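Local coordinates for Zn-dependent hydrolase of metallo-beta-lactamase superfamily TM0207 (Thermotoga maritima, PDB 1VJN), which is a putative zinc-dependent hydrolase of the metallo-beta-lactamase superfamily, whose substrate is not established, at residues 47-53 / 68-74. Numbering follows the deposited sequence.
Sequences NVTADVV and VKGNFRV
The ends of these segments, 52-53 and 73-74, are parallel strands at one edge of a mixed beta-sheet of the metallo-beta-lactamase fold; the loops before them pair once more, at T49 and K69. Strand 73-75 is outermost and pairs with 52-54, whose other neighbour is strand 30-34. Both segments run the same way. T49 is level with K69, but V52 is level with R73 and V53 with V74, so 68-74 carries one extra residue between the two paired regions.

N47 comes first: its OD1 takes a weak hydrogen bond from K69 NZ (3.5 Å), at the end of a nearly extended lysine chain. V48 is extended and turns its side chain away, onto T31 and V33. V48 O accepts K69 N at 2.9 Å, and A50 N donates to K69 O at 2.7 Å, so K69 is held on both sides of T49. A50 CB packs on V68 CG1 (3.6 Å).

Opposite A50 the second backbone swings out through G70 and N71. G70 has phi/psi 98/173, and a CB there would clash with A50 O. D51 (phi/psi -92/-36) breaks the extended run of 47-53. Its OD2 bonds T31 N, and its O accepts R73 N at 2.9 Å, which restarts the pairing. V52 and R73 put their CB atoms on one sheet face, where both touch V83. V53 and V74 point to the other face. V53 N donates to R73 O at 2.9 Å. F72 (chi1 p, 46°) turns a ring face to V53: V53 CG2 lies over it in a CH-pi contact, 3.7 Å from the ring centroid, with F72 CD1 its nearest ring atom at 3.6 Å.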
loop_
_atom_site.group_PDB
_atom_site.type_symbol
_atom_site.label_atom_id
_atom_site.label_comp_id
_atom_site.label_asym_id
_atom_site.label_seq_id
_atom_site.Cartn_x
_atom_site.Cartn_y
_atom_site.Cartn_z
ATOM N N ASN A 47 -6.716 -11.445 -11.402
ATOM C CA ASN A 47 -7.116 -12.845 -11.444
ATOM C C ASN A 47 -6.372 -13.575 -10.333
ATOM O O ASN A 47 -5.300 -14.148 -10.574
ATOM C CB ASN A 47 -6.777 -13.427 -12.821
ATOM C CG ASN A 47 -7.800 -14.451 -13.308
ATOM O OD1 ASN A 47 -8.641 -14.929 -12.544
ATOM N ND2 ASN A 47 -7.729 -14.786 -14.598
ATOM N N VAL A 48 -6.916 -13.538 -9.113
ATOM C CA VAL A 48 -6.170 -14.005 -7.923
ATOM C C VAL A 48 -7.068 -14.582 -6.809
ATOM O O VAL A 48 -8.189 -14.105 -6.623
ATOM C CB VAL A 48 -5.255 -12.846 -7.418
ATOM C CG1 VAL A 48 -5.142 -12.788 -5.883
ATOM C CG2 VAL A 48 -3.862 -12.945 -8.083
ATOM N N THR A 49 -6.547 -15.602 -6.097
ATOM C CA THR A 49 -7.221 -16.283 -4.978
ATOM C C THR A 49 -6.789 -15.766 -3.580
ATOM O O THR A 49 -5.675 -16.011 -3.117
ATOM C CB THR A 49 -6.971 -17.807 -5.031
ATOM O OG1 THR A 49 -7.724 -18.402 -6.094
ATOM C CG2 THR A 49 -7.533 -18.508 -3.796
ATOM N N ALA A 50 -7.697 -15.109 -2.871
ATOM C CA ALA A 50 -7.322 -14.406 -1.683
ATOM C C ALA A 50 -7.844 -15.070 -0.409
ATOM O O ALA A 50 -8.921 -15.638 -0.405
ATOM C CB ALA A 50 -7.841 -12.984 -1.796
ATOM N N ASP A 51 -7.078 -14.911 0.680
ATOM C CA ASP A 51 -7.484 -15.192 2.069
ATOM C C ASP A 51 -8.078 -13.961 2.767
ATOM O O ASP A 51 -8.963 -14.053 3.622
ATOM C CB ASP A 51 -6.248 -15.641 2.841
ATOM C CG ASP A 51 -5.607 -16.863 2.208
ATOM O OD1 ASP A 51 -6.266 -17.909 2.236
ATOM O OD2 ASP A 51 -4.506 -16.861 1.614
ATOM N N VAL A 52 -7.510 -12.827 2.441
ATOM C CA VAL A 52 -7.964 -11.558 2.958
ATOM C C VAL A 52 -8.098 -10.538 1.828
ATOM O O VAL A 52 -7.273 -10.472 0.881
ATOM C CB VAL A 52 -7.012 -11.002 4.045
ATOM C CG1 VAL A 52 -7.564 -9.641 4.648
ATOM C CG2 VAL A 52 -6.785 -12.037 5.094
ATOM N N VAL A 53 -9.154 -9.736 1.942
ATOM C CA VAL A 53 -9.283 -8.540 1.140
ATOM C C VAL A 53 -9.416 -7.360 2.083
ATOM O O VAL A 53 -10.291 -7.357 2.962
ATOM C CB VAL A 53 -10.505 -8.600 0.188
ATOM C CG1 VAL A 53 -10.718 -7.272 -0.503
ATOM C CG2 VAL A 53 -10.346 -9.689 -0.842
ATOM N N VAL A 68 -12.739 -11.193 -6.976
ATOM C CA VAL A 68 -11.558 -11.818 -6.370
ATOM C C VAL A 68 -11.970 -13.237 -6.019
ATOM O O VAL A 68 -13.095 -13.454 -5.645
ATOM C CB VAL A 68 -11.104 -11.075 -5.076
ATOM C CG1 VAL A 68 -9.908 -11.763 -4.419
ATOM C CG2 VAL A 68 -10.749 -9.628 -5.371
ATOM N N LYS A 69 -11.076 -14.199 -6.116
ATOM C CA LYS A 69 -11.464 -15.578 -5.804
ATOM C C LYS A 69 -11.007 -15.957 -4.411
ATOM O O LYS A 69 -10.204 -15.268 -3.800
ATOM C CB LYS A 69 -10.871 -16.549 -6.822
ATOM C CG LYS A 69 -11.412 -16.393 -8.226
ATOM C CD LYS A 69 -10.428 -16.982 -9.266
ATOM C CE LYS A 69 -11.100 -17.149 -10.638
ATOM N NZ LYS A 69 -10.253 -17.855 -11.672
ATOM N N GLY A 70 -11.480 -17.096 -3.946
ATOM C CA GLY A 70 -11.157 -17.603 -2.645
ATOM C C GLY A 70 -12.285 -17.265 -1.679
ATOM O O GLY A 70 -13.216 -16.509 -1.993
ATOM N N ASN A 71 -12.165 -17.813 -0.484
ATOM C CA ASN A 71 -13.147 -17.653 0.578
ATOM C C ASN A 71 -12.523 -16.707 1.573
ATOM O O ASN A 71 -12.051 -17.109 2.626
ATOM C CB ASN A 71 -13.406 -19.012 1.186
ATOM C CG ASN A 71 -14.004 -19.969 0.194
ATOM O OD1 ASN A 71 -14.797 -19.564 -0.624
ATOM N ND2 ASN A 71 -13.641 -21.244 0.269
ATOM N N PHE A 72 -12.515 -15.431 1.237
ATOM C CA PHE A 72 -11.717 -14.474 1.993
ATOM C C PHE A 72 -12.479 -13.763 3.093
ATOM O O PHE A 72 -13.695 -13.746 3.126
ATOM C CB PHE A 72 -11.067 -13.455 1.054
ATOM C CG PHE A 72 -11.999 -12.901 0.020
ATOM C CD1 PHE A 72 -12.882 -11.885 0.336
ATOM C CD2 PHE A 72 -11.994 -13.395 -1.263
ATOM C CE1 PHE A 72 -13.754 -11.383 -0.636
ATOM C CE2 PHE A 72 -12.867 -12.913 -2.224
ATOM C CZ PHE A 72 -13.718 -11.891 -1.928
ATOM N N ARG A 73 -11.716 -13.222 4.026
ATOM C CA ARG A 73 -12.194 -12.304 5.023
ATOM C C ARG A 73 -12.046 -10.888 4.452
ATOM O O ARG A 73 -10.960 -10.494 4.022
ATOM C CB ARG A 73 -11.353 -12.442 6.287
ATOM C CG ARG A 73 -11.564 -11.387 7.336
ATOM C CD ARG A 73 -12.979 -11.211 7.704
ATOM N NE ARG A 73 -13.124 -11.189 9.158
ATOM C CZ ARG A 73 -13.351 -10.111 9.880
ATOM N NH1 ARG A 73 -13.496 -8.905 9.308
ATOM N NH2 ARG A 73 -13.489 -10.249 11.182
ATOM N N VAL A 74 -13.147 -10.135 4.408
ATOM C CA VAL A 74 -13.101 -8.746 3.956
ATOM C C VAL A 74 -12.874 -7.916 5.212
ATOM O O VAL A 74 -13.629 -8.080 6.141
ATOM C CB VAL A 74 -14.430 -8.307 3.367
ATOM C CG1 VAL A 74 -14.370 -6.774 3.011
ATOM C CG2 VAL A 74 -14.743 -9.129 2.162
#